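Local coordinates for DNA replication and repair protein RecF (Caldanaerobacter subterraneus subsp. tengcongensis, PDB 5Z69) that is an ABC-type ATPase whose shape changes with ATP binding and which acts as a recombination mediator in the RecFOR pathway of DNA repair, at residues E12-N17 / K23-F28; R78-V81 / Y87-K90; S216-E221 / E305-E310; Q293-A298 / M325-D330. One frame throughout, in Å; residues are numbered along the deposited sequence.

Interaction 1. Residues E12-N17 / K23-F28; sequences EIFVDN and KQKLEF
I13 and L26 face each other as a hydrogen-bonded pair in the antiparallel hairpin formed by strands 9-16 and 24-27 of RecF. The amide of L26 gives a nearly straight bond to I13 O (2.8 Å, 170° at the hydrogen), and I13 N returns one to L26 O; V15 and Q24, the next hydrogen-bonded pair two residues along, repeat the exchange. The face bearing I13, V15 and L26 is the tight one. Isoleucine, valine and leucine suit it because they pack against helix 43-55, which follows the ATP-binding loop. At its end the I13 CG2 methyl touches the rim of the F28 ring, 3.6 Å from CE2, and F346 and F361 meet that ring edge-to-face. Q24 lies alongside V15 here, and its amide is bonded to G366 and V368.

The other face is looser and wetter. With CG anti to its backbone N (chi1 -178°), F14 lays its ring across the hairpin; CD1 comes within 3.7 Å of K25 CB, an edge contact, while K23 CG lies 3.8 Å from CZ. Lysines suit this border: their inner methylenes meet the F14 ring, and the outer ones run beside the carboxylates of E12 and D16. Neither forms a salt bridge with these acids: K25 NZ is 4.0 Å from E12 OE2, and K23 NZ 4.0 Å from D16 OD2. Two waters join K25 to E12 and a third joins K23 to D16, whose OD2 is bonded to Y74. The chemistry implies a hairpin fixed by backbone bonds and apolar packing, its charges probably balanced through water.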
# COMPACT_ATOMS: atom_id res chain seq x y z
N GLU A 12 -6.15 44.21 4.71
CA GLU A 12 -6.52 44.38 6.08
C GLU A 12 -7.40 43.22 6.50
O GLU A 12 -7.97 42.52 5.66
CB GLU A 12 -7.28 45.73 6.29
CG GLU A 12 -8.67 45.69 5.70
CD GLU A 12 -9.53 46.87 6.13
OE1 GLU A 12 -9.16 48.02 5.85
OE2 GLU A 12 -10.60 46.64 6.74
N ILE A 13 -7.52 43.03 7.81
CA ILE A 13 -8.46 42.06 8.33
C ILE A 13 -9.11 42.66 9.56
O ILE A 13 -8.49 43.43 10.31
CB ILE A 13 -7.80 40.71 8.67
CG1 ILE A 13 -8.84 39.59 8.82
CG2 ILE A 13 -6.95 40.83 9.94
CD1 ILE A 13 -8.23 38.15 8.91
N PHE A 14 -10.37 42.31 9.77
CA PHE A 14 -11.09 42.75 10.96
C PHE A 14 -11.53 41.50 11.72
O PHE A 14 -12.17 40.64 11.12
CB PHE A 14 -12.31 43.59 10.60
CG PHE A 14 -13.07 44.10 11.81
CD1 PHE A 14 -12.62 45.24 12.48
CD2 PHE A 14 -14.21 43.46 12.27
CE1 PHE A 14 -13.29 45.71 13.61
CE2 PHE A 14 -14.90 43.93 13.40
CZ PHE A 14 -14.44 45.04 14.07
N VAL A 15 -11.18 41.41 13.00
CA VAL A 15 -11.57 40.25 13.79
C VAL A 15 -12.43 40.64 14.99
O VAL A 15 -12.10 41.54 15.74
CB VAL A 15 -10.33 39.45 14.27
CG1 VAL A 15 -9.67 38.75 13.08
CG2 VAL A 15 -9.32 40.38 14.96
N ASP A 16 -13.55 39.94 15.14
CA ASP A 16 -14.52 40.24 16.19
C ASP A 16 -14.88 38.94 16.94
O ASP A 16 -15.42 38.02 16.34
CB ASP A 16 -15.76 40.89 15.55
CG ASP A 16 -16.81 41.31 16.58
OD1 ASP A 16 -16.50 41.32 17.80
OD2 ASP A 16 -17.94 41.64 16.14
N ASN A 17 -14.59 38.88 18.23
CA ASN A 17 -14.78 37.66 19.04
C ASN A 17 -14.08 36.44 18.47
O ASN A 17 -14.56 35.30 18.62
CB ASN A 17 -16.26 37.33 19.21
CG ASN A 17 -17.01 38.37 20.03
OD1 ASN A 17 -16.43 39.02 20.90
ND2 ASN A 17 -18.29 38.52 19.76
N LYS A 23 -11.27 42.91 19.55
CA LYS A 23 -12.02 43.42 18.41
C LYS A 23 -11.22 44.51 17.73
O LYS A 23 -11.09 45.62 18.24
CB LYS A 23 -13.37 43.96 18.88
CG LYS A 23 -14.42 44.11 17.80
CD LYS A 23 -15.71 44.65 18.42
CE LYS A 23 -16.68 45.12 17.36
NZ LYS A 23 -18.08 45.27 17.90
N GLN A 24 -10.64 44.21 16.57
CA GLN A 24 -9.73 45.17 15.99
C GLN A 24 -9.59 45.02 14.47
O GLN A 24 -9.86 43.95 13.92
CB GLN A 24 -8.35 45.06 16.68
CG GLN A 24 -7.73 43.69 16.55
CD GLN A 24 -6.77 43.36 17.69
OE1 GLN A 24 -6.02 44.22 18.18
NE2 GLN A 24 -6.79 42.10 18.11
N LYS A 25 -9.20 46.12 13.82
CA LYS A 25 -8.90 46.11 12.40
C LYS A 25 -7.40 46.26 12.25
O LYS A 25 -6.79 47.09 12.89
CB LYS A 25 -9.62 47.23 11.67
CG LYS A 25 -9.26 47.35 10.19
CD LYS A 25 -9.97 48.59 9.57
CE LYS A 25 -11.50 48.49 9.73
NZ LYS A 25 -12.26 49.55 8.98
N LEU A 26 -6.82 45.40 11.43
CA LEU A 26 -5.38 45.39 11.24
C LEU A 26 -5.08 45.66 9.78
O LEU A 26 -5.63 45.00 8.91
CB LEU A 26 -4.80 44.05 11.65
CG LEU A 26 -5.21 43.55 13.03
CD1 LEU A 26 -4.53 42.21 13.28
CD2 LEU A 26 -4.81 44.56 14.09
N GLU A 27 -4.21 46.62 9.52
CA GLU A 27 -3.84 46.97 8.15
C GLU A 27 -2.44 46.49 7.88
O GLU A 27 -1.50 46.77 8.62
CB GLU A 27 -3.95 48.48 7.90
CG GLU A 27 -5.34 49.06 8.11
CD GLU A 27 -5.65 50.28 7.21
OE1 GLU A 27 -4.73 50.81 6.54
OE2 GLU A 27 -6.83 50.67 7.16
N PHE A 28 -2.28 45.75 6.80
CA PHE A 28 -1.00 45.06 6.60
C PHE A 28 -0.15 45.73 5.52
O PHE A 28 -0.57 46.71 4.94
CB PHE A 28 -1.22 43.59 6.27
CG PHE A 28 -1.94 42.85 7.37
CD1 PHE A 28 -1.40 42.82 8.66
CD2 PHE A 28 -3.16 42.24 7.12
CE1 PHE A 28 -2.06 42.15 9.71
CE2 PHE A 28 -3.85 41.57 8.17
CZ PHE A 28 -3.29 41.52 9.46
O HOH W 1 -13.21 47.49 7.00
O HOH W 2 -10.98 49.84 6.08
O HOH W 3 -18.43 42.96 19.05

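Interaction 2. Residues R78-V81 / Y87-K90; sequences RGLV and YEKK
V81 and K89 form a hydrogen-bonded pair of this antiparallel hairpin, and their peptide groups satisfy each other. V81 N donates to K89 O at 2.9 Å with an angle of 166° at the hydrogen, although the donor is tilted 19° from the carbonyl plane. K89 N gives the return bond to V81 O at 2.8 Å, in the carbonyl plane. On the same face the V81 methyl CG2 lies 3.9 Å from K89 CB, so a branched residue covers the base of the lysine. The lysine's end turns away through a bend at chi3 (-77°); its NZ is hydrogen-bonded to H119 ND1, and the lysine makes a cation-pi contact with F86.

The next pair, L80 and K90, turns its side chains to the opposite face. Here L80 CD2 rests 3.8 Å from K90 CG, an apolar contact between leucine and the methylene part of the lysine. E88 reaches over from one side, its OE1 3.6 Å from L80 CD1; its other oxygen, OE2, is engaged in a salt bridge with K11.

Several other backbone groups find partners in neighbouring strands and loops. L80 is bonded to K11 and E12, R78 to F14, G79 to I91, and K90 N to N106 OD1. Strand 74-83 is thus held from both directions within the antiparallel sheet: strand 9-16 lies along one edge and strand 86-96 along the other, with strand 101-105 next in order beyond the latter, while L10 and F120 pack against V81.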
# COMPACT_ATOMS: atom_id res chain seq x y z
N ARG A 78 -13.55 39.66 8.70
CA ARG A 78 -13.68 40.32 7.39
C ARG A 78 -12.32 40.71 6.86
O ARG A 78 -11.53 41.38 7.53
CB ARG A 78 -14.54 41.59 7.42
CG ARG A 78 -14.37 42.39 6.10
CD ARG A 78 -14.64 43.91 6.23
NE ARG A 78 -15.81 44.08 7.04
CZ ARG A 78 -15.95 44.86 8.11
NH1 ARG A 78 -15.00 45.69 8.53
NH2 ARG A 78 -17.10 44.80 8.73
N GLY A 79 -12.04 40.24 5.65
CA GLY A 79 -10.78 40.57 4.98
C GLY A 79 -11.06 41.36 3.72
O GLY A 79 -12.07 41.12 3.03
N LEU A 80 -10.18 42.29 3.41
CA LEU A 80 -10.21 42.98 2.12
C LEU A 80 -8.98 42.52 1.36
O LEU A 80 -7.86 42.65 1.82
CB LEU A 80 -10.24 44.50 2.28
CG LEU A 80 -11.41 45.14 3.09
CD1 LEU A 80 -11.28 46.67 3.20
CD2 LEU A 80 -12.78 44.80 2.52
N VAL A 81 -9.17 41.93 0.19
CA VAL A 81 -8.03 41.35 -0.50
C VAL A 81 -7.93 41.93 -1.90
O VAL A 81 -8.91 42.40 -2.49
CB VAL A 81 -8.10 39.78 -0.59
CG1 VAL A 81 -8.44 39.15 0.77
CG2 VAL A 81 -9.09 39.32 -1.65
N TYR A 87 -9.15 44.70 -7.85
CA TYR A 87 -8.54 45.75 -7.03
C TYR A 87 -8.97 45.55 -5.57
O TYR A 87 -8.18 45.76 -4.64
CB TYR A 87 -8.94 47.15 -7.52
CG TYR A 87 -8.58 48.30 -6.58
CD1 TYR A 87 -7.27 48.77 -6.47
CD2 TYR A 87 -9.56 48.93 -5.83
CE1 TYR A 87 -6.96 49.83 -5.61
CE2 TYR A 87 -9.26 49.98 -4.98
CZ TYR A 87 -7.97 50.43 -4.88
OH TYR A 87 -7.69 51.49 -4.02
N GLU A 88 -10.21 45.13 -5.36
CA GLU A 88 -10.62 44.83 -3.98
C GLU A 88 -11.74 43.79 -3.95
O GLU A 88 -12.69 43.87 -4.71
CB GLU A 88 -11.05 46.09 -3.23
CG GLU A 88 -11.32 45.84 -1.73
CD GLU A 88 -11.29 47.10 -0.87
OE1 GLU A 88 -12.30 47.39 -0.21
OE2 GLU A 88 -10.24 47.78 -0.82
N LYS A 89 -11.60 42.79 -3.09
CA LYS A 89 -12.67 41.81 -2.89
C LYS A 89 -12.88 41.67 -1.39
O LYS A 89 -11.93 41.45 -0.62
CB LYS A 89 -12.33 40.46 -3.53
CG LYS A 89 -13.25 39.29 -3.11
CD LYS A 89 -12.87 37.98 -3.82
CE LYS A 89 -13.38 37.98 -5.26
NZ LYS A 89 -12.87 36.83 -6.05
N LYS A 90 -14.13 41.86 -0.97
CA LYS A 90 -14.48 41.73 0.44
C LYS A 90 -14.88 40.30 0.75
O LYS A 90 -15.76 39.73 0.10
CB LYS A 90 -15.63 42.71 0.82
CG LYS A 90 -15.92 42.72 2.35
CD LYS A 90 -17.30 43.34 2.72
CE LYS A 90 -17.46 44.73 2.20
NZ LYS A 90 -18.78 45.31 2.62

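Interaction 3. Residues S216-E221 / E305-E310; sequences SKFLME and ELEILE
E307 has the most surface buried here: its carboxylate reaches K217 of helix 186-222, with which it forms a salt bridge, and lies against the F218 ring. The backbones stay far apart, the closest CA pair, F218 and E307, being separated by 10.4 Å, so the reach of a long acidic side chain is what makes the contact. E307 leaves its helix with CG anti to the backbone N (chi1 172°) and runs out fully extended. Its OE2 accepts the salt-bridging hydrogen bond from K217 NZ at 3.0 Å, through the syn lone pair. The other oxygen, OE1, is bonded to S214 and to a water that holds a weak 3.5 Å link to K217 NZ.

Helix 291-313 is the one that follows the ABC signature motif, and helix 186-222 belongs to the long stretch of chain inserted ahead of it, where the related Rad50 and SMC proteins carry their coiled coils. The salt bridge and the F218 packing join a helix of this insertion to the signature helix.

F218 suits the buried side of this seam: it packs on C300, L303 and S304 of the other helix, and its CZ lies 3.5 Å from E307 OE2, with the ring and carboxylate planes 40° apart. K217, by contrast, is exposed. Its chain bends at three successive torsions and folds back over the neighbouring ring, bringing CE 3.5 Å above the centre of the F218 ring before NZ turns to the glutamate.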
# COMPACT_ATOMS: atom_id res chain seq x y z
N SER A 216 10.79 16.26 -6.32
CA SER A 216 12.09 15.69 -6.70
C SER A 216 13.08 16.80 -6.99
O SER A 216 14.26 16.69 -6.68
CB SER A 216 11.97 14.77 -7.91
OG SER A 216 11.34 13.56 -7.58
N LYS A 217 12.57 17.86 -7.60
CA LYS A 217 13.38 19.03 -7.89
C LYS A 217 13.86 19.66 -6.58
O LYS A 217 15.05 19.89 -6.40
CB LYS A 217 12.59 20.03 -8.75
CG LYS A 217 13.40 21.20 -9.32
CD LYS A 217 13.42 22.41 -8.39
CE LYS A 217 12.01 22.87 -8.01
NZ LYS A 217 11.23 23.44 -9.15
N PHE A 218 12.94 19.93 -5.66
CA PHE A 218 13.30 20.60 -4.41
C PHE A 218 14.21 19.74 -3.53
O PHE A 218 15.20 20.23 -2.97
CB PHE A 218 12.05 21.01 -3.64
CG PHE A 218 11.34 22.21 -4.22
CD1 PHE A 218 11.93 23.47 -4.17
CD2 PHE A 218 10.09 22.09 -4.80
CE1 PHE A 218 11.29 24.57 -4.70
CE2 PHE A 218 9.45 23.19 -5.34
CZ PHE A 218 10.05 24.43 -5.29
N LEU A 219 13.87 18.46 -3.40
CA LEU A 219 14.64 17.52 -2.59
C LEU A 219 16.08 17.39 -3.09
O LEU A 219 17.02 17.40 -2.30
CB LEU A 219 13.96 16.16 -2.59
CG LEU A 219 14.65 15.07 -1.77
CD1 LEU A 219 14.65 15.44 -0.29
CD2 LEU A 219 14.00 13.72 -1.99
N MET A 220 16.25 17.29 -4.41
CA MET A 220 17.56 17.08 -4.99
C MET A 220 18.44 18.31 -4.80
O MET A 220 19.66 18.23 -4.91
CB MET A 220 17.45 16.73 -6.48
CG MET A 220 18.69 16.07 -7.08
SD MET A 220 19.17 14.53 -6.25
CE MET A 220 20.27 13.80 -7.46
N GLU A 221 17.81 19.44 -4.51
CA GLU A 221 18.54 20.70 -4.37
C GLU A 221 19.09 20.93 -2.96
O GLU A 221 20.16 21.51 -2.81
CB GLU A 221 17.65 21.89 -4.74
CG GLU A 221 17.19 21.94 -6.20
CD GLU A 221 18.33 21.95 -7.18
OE1 GLU A 221 19.33 22.66 -6.93
OE2 GLU A 221 18.23 21.23 -8.21
N GLU A 305 3.56 22.38 -3.11
CA GLU A 305 2.18 22.84 -3.03
C GLU A 305 2.12 24.24 -3.60
O GLU A 305 1.32 24.55 -4.49
CB GLU A 305 1.68 22.81 -1.59
CG GLU A 305 0.23 23.27 -1.43
CD GLU A 305 -0.17 23.47 0.02
OE1 GLU A 305 0.38 22.76 0.90
OE2 GLU A 305 -1.03 24.35 0.29
N LEU A 306 3.01 25.08 -3.10
CA LEU A 306 3.11 26.45 -3.54
C LEU A 306 3.35 26.55 -5.05
O LEU A 306 2.65 27.26 -5.77
CB LEU A 306 4.24 27.14 -2.77
CG LEU A 306 4.61 28.55 -3.23
CD1 LEU A 306 3.39 29.45 -3.25
CD2 LEU A 306 5.70 29.11 -2.31
N GLU A 307 4.35 25.82 -5.53
CA GLU A 307 4.69 25.86 -6.94
C GLU A 307 3.53 25.40 -7.84
O GLU A 307 3.19 26.07 -8.81
CB GLU A 307 5.92 24.98 -7.20
CG GLU A 307 6.22 24.80 -8.67
CD GLU A 307 7.53 24.06 -8.87
OE1 GLU A 307 7.51 22.93 -9.40
OE2 GLU A 307 8.58 24.61 -8.48
N ILE A 308 2.94 24.25 -7.52
CA ILE A 308 1.80 23.76 -8.28
C ILE A 308 0.62 24.76 -8.22
O ILE A 308 -0.04 25.04 -9.22
CB ILE A 308 1.38 22.35 -7.78
CG1 ILE A 308 2.52 21.36 -8.03
CG2 ILE A 308 0.11 21.88 -8.48
CD1 ILE A 308 2.32 19.96 -7.41
N LEU A 309 0.36 25.33 -7.04
CA LEU A 309 -0.75 26.27 -6.91
C LEU A 309 -0.55 27.50 -7.84
O LEU A 309 -1.47 27.89 -8.57
CB LEU A 309 -0.93 26.69 -5.43
CG LEU A 309 -1.87 27.85 -5.04
CD1 LEU A 309 -3.13 27.76 -5.80
CD2 LEU A 309 -2.22 27.84 -3.54
N GLU A 310 0.64 28.09 -7.83
CA GLU A 310 0.92 29.24 -8.71
C GLU A 310 0.74 28.92 -10.19
O GLU A 310 0.13 29.68 -10.94
CB GLU A 310 2.33 29.74 -8.51
CG GLU A 310 2.60 30.24 -7.13
CD GLU A 310 3.93 30.95 -7.04
OE1 GLU A 310 4.95 30.26 -6.81
OE2 GLU A 310 3.96 32.19 -7.23
O HOH W 4 9.14 21.86 -11.45

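Interaction 4. Residues Q293-A298 / M325-D330; sequences QKRTAA and MSELDD
The sequence S326-E327-L328-D329, which follows the Walker B strand 318-321 and matches the D-loop of ABC ATPases, is linked by E327 to R295 at the start of the signature helix. Helix 291-313 begins with the end of the signature sequence, around G292 and Q293. In ABC ATPases both elements take part in forming the nucleotide sites between two subunits, and the bound ATP analogue lies about 11 Å from the E327 side chain. No other chain of the assembly touches the two segments in this structure.

The pairing is a lone salt bridge at the surface. The segments are widely separated, the nearest CA pair, R295 and L328, lying 12.5 Å apart, and long side chains such as arginine and glutamate can span the distance. The arginine bends at chi2 and chi3, the glutamate at chi2, and they approach from opposite directions. R295 also packs on R332 of helix 331-334, just beyond the loop; the E327 carboxylate would partly offset that gathering of positive charge. The side chain of D329 makes a weak cap on the R332 amide, an aspartate well placed before a helix.

The flat groups are nearly coplanar, 14° apart, and meet at the guanidinium edge: R295 NH2 donates to E327 OE2 at 3.1 Å, nearly along the C-O axis, with 147° at the hydrogen.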
# COMPACT_ATOMS: atom_id res chain seq x y z
N GLN A 293 15.18 14.31 7.92
CA GLN A 293 14.69 14.20 6.55
C GLN A 293 13.16 14.28 6.45
O GLN A 293 12.64 14.63 5.40
CB GLN A 293 15.19 12.91 5.92
CG GLN A 293 15.26 11.78 6.89
CD GLN A 293 16.68 11.35 7.16
OE1 GLN A 293 17.26 11.69 8.20
NE2 GLN A 293 17.26 10.60 6.23
N LYS A 294 12.46 13.94 7.53
CA LYS A 294 11.01 14.11 7.55
C LYS A 294 10.68 15.59 7.50
O LYS A 294 9.77 16.01 6.78
CB LYS A 294 10.40 13.48 8.80
CG LYS A 294 10.42 11.97 8.84
CD LYS A 294 9.69 11.46 10.07
CE LYS A 294 9.66 9.95 10.12
NZ LYS A 294 11.01 9.42 10.41
N ARG A 295 11.41 16.37 8.29
CA ARG A 295 11.26 17.81 8.31
C ARG A 295 11.63 18.39 6.95
O ARG A 295 11.04 19.37 6.49
CB ARG A 295 12.11 18.42 9.43
CG ARG A 295 12.75 19.75 9.10
CD ARG A 295 14.16 19.82 9.66
NE ARG A 295 14.29 20.80 10.73
CZ ARG A 295 15.37 20.94 11.49
NH1 ARG A 295 16.43 20.16 11.29
NH2 ARG A 295 15.40 21.86 12.45
N THR A 296 12.60 17.77 6.30
CA THR A 296 13.03 18.21 4.99
C THR A 296 11.98 17.86 3.93
O THR A 296 11.63 18.69 3.07
CB THR A 296 14.39 17.58 4.62
OG1 THR A 296 15.41 18.15 5.45
CG2 THR A 296 14.73 17.84 3.16
N ALA A 297 11.48 16.63 4.02
CA ALA A 297 10.46 16.13 3.11
C ALA A 297 9.16 16.95 3.23
O ALA A 297 8.49 17.18 2.23
CB ALA A 297 10.18 14.67 3.38
N ALA A 298 8.83 17.35 4.45
CA ALA A 298 7.68 18.21 4.70
C ALA A 298 7.84 19.54 3.97
O ALA A 298 6.89 20.05 3.36
CB ALA A 298 7.50 18.44 6.17
N MET A 325 10.11 29.97 11.80
CA MET A 325 11.27 30.82 11.58
C MET A 325 12.19 30.86 12.80
O MET A 325 13.15 31.62 12.82
CB MET A 325 10.83 32.23 11.20
CG MET A 325 11.54 32.80 9.97
SD MET A 325 11.35 31.73 8.52
CE MET A 325 12.22 32.70 7.29
N SER A 326 11.88 30.07 13.82
CA SER A 326 12.78 29.92 14.95
C SER A 326 13.93 28.99 14.53
O SER A 326 13.99 28.59 13.37
CB SER A 326 12.03 29.38 16.17
OG SER A 326 10.95 28.54 15.77
N GLU A 327 14.83 28.65 15.46
CA GLU A 327 16.01 27.81 15.19
C GLU A 327 16.90 28.39 14.08
O GLU A 327 17.48 29.49 14.21
CB GLU A 327 15.63 26.37 14.78
CG GLU A 327 14.21 25.89 15.14
CD GLU A 327 13.43 25.41 13.93
OE1 GLU A 327 12.42 26.06 13.56
OE2 GLU A 327 13.85 24.38 13.34
N LEU A 328 17.05 27.60 13.02
CA LEU A 328 17.54 28.05 11.72
C LEU A 328 18.89 28.75 11.60
O LEU A 328 18.90 29.98 11.43
CB LEU A 328 16.48 28.99 11.13
CG LEU A 328 15.18 28.41 10.57
CD1 LEU A 328 14.71 29.25 9.41
CD2 LEU A 328 15.39 26.95 10.17
N ASP A 329 20.02 28.02 11.66
CA ASP A 329 21.34 28.60 11.29
C ASP A 329 21.15 29.37 9.97
O ASP A 329 20.28 29.04 9.17
CB ASP A 329 22.44 27.52 11.22
CG ASP A 329 22.41 26.64 9.93
OD1 ASP A 329 21.61 26.85 9.03
OD2 ASP A 329 23.30 25.74 9.85
N ASP A 330 21.96 30.37 9.68
CA ASP A 330 21.34 31.43 8.95
C ASP A 330 21.51 31.34 7.45
O ASP A 330 20.86 32.07 6.70
CB ASP A 330 21.83 32.75 9.55
CG ASP A 330 21.30 32.94 10.96
OD1 ASP A 330 20.32 32.21 11.21
OD2 ASP A 330 21.84 33.70 11.80

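From the N terminus, interaction 1 closes the short turn between strands 9-16 and 24-27, and interaction 2 closes the still shorter turn between strands 74-83 and 86-96. They follow in series and touch, since strands 9-16 and 74-83 are neighbours in the antiparallel sheet: F14 N lies 2.7 Å from R78 O. Interaction 3 spans 83 residues, bringing helix 186-222 to helix 291-313. Interaction 4 starts on the same second helix, before that loop has closed, and ends beyond it, so the two cross; L219 and T296 touch between them. Interactions 1 and 2 stay apart from 3 and 4; the nearest atoms between the groups, of interactions 2 and 3, are about 13 Å apart.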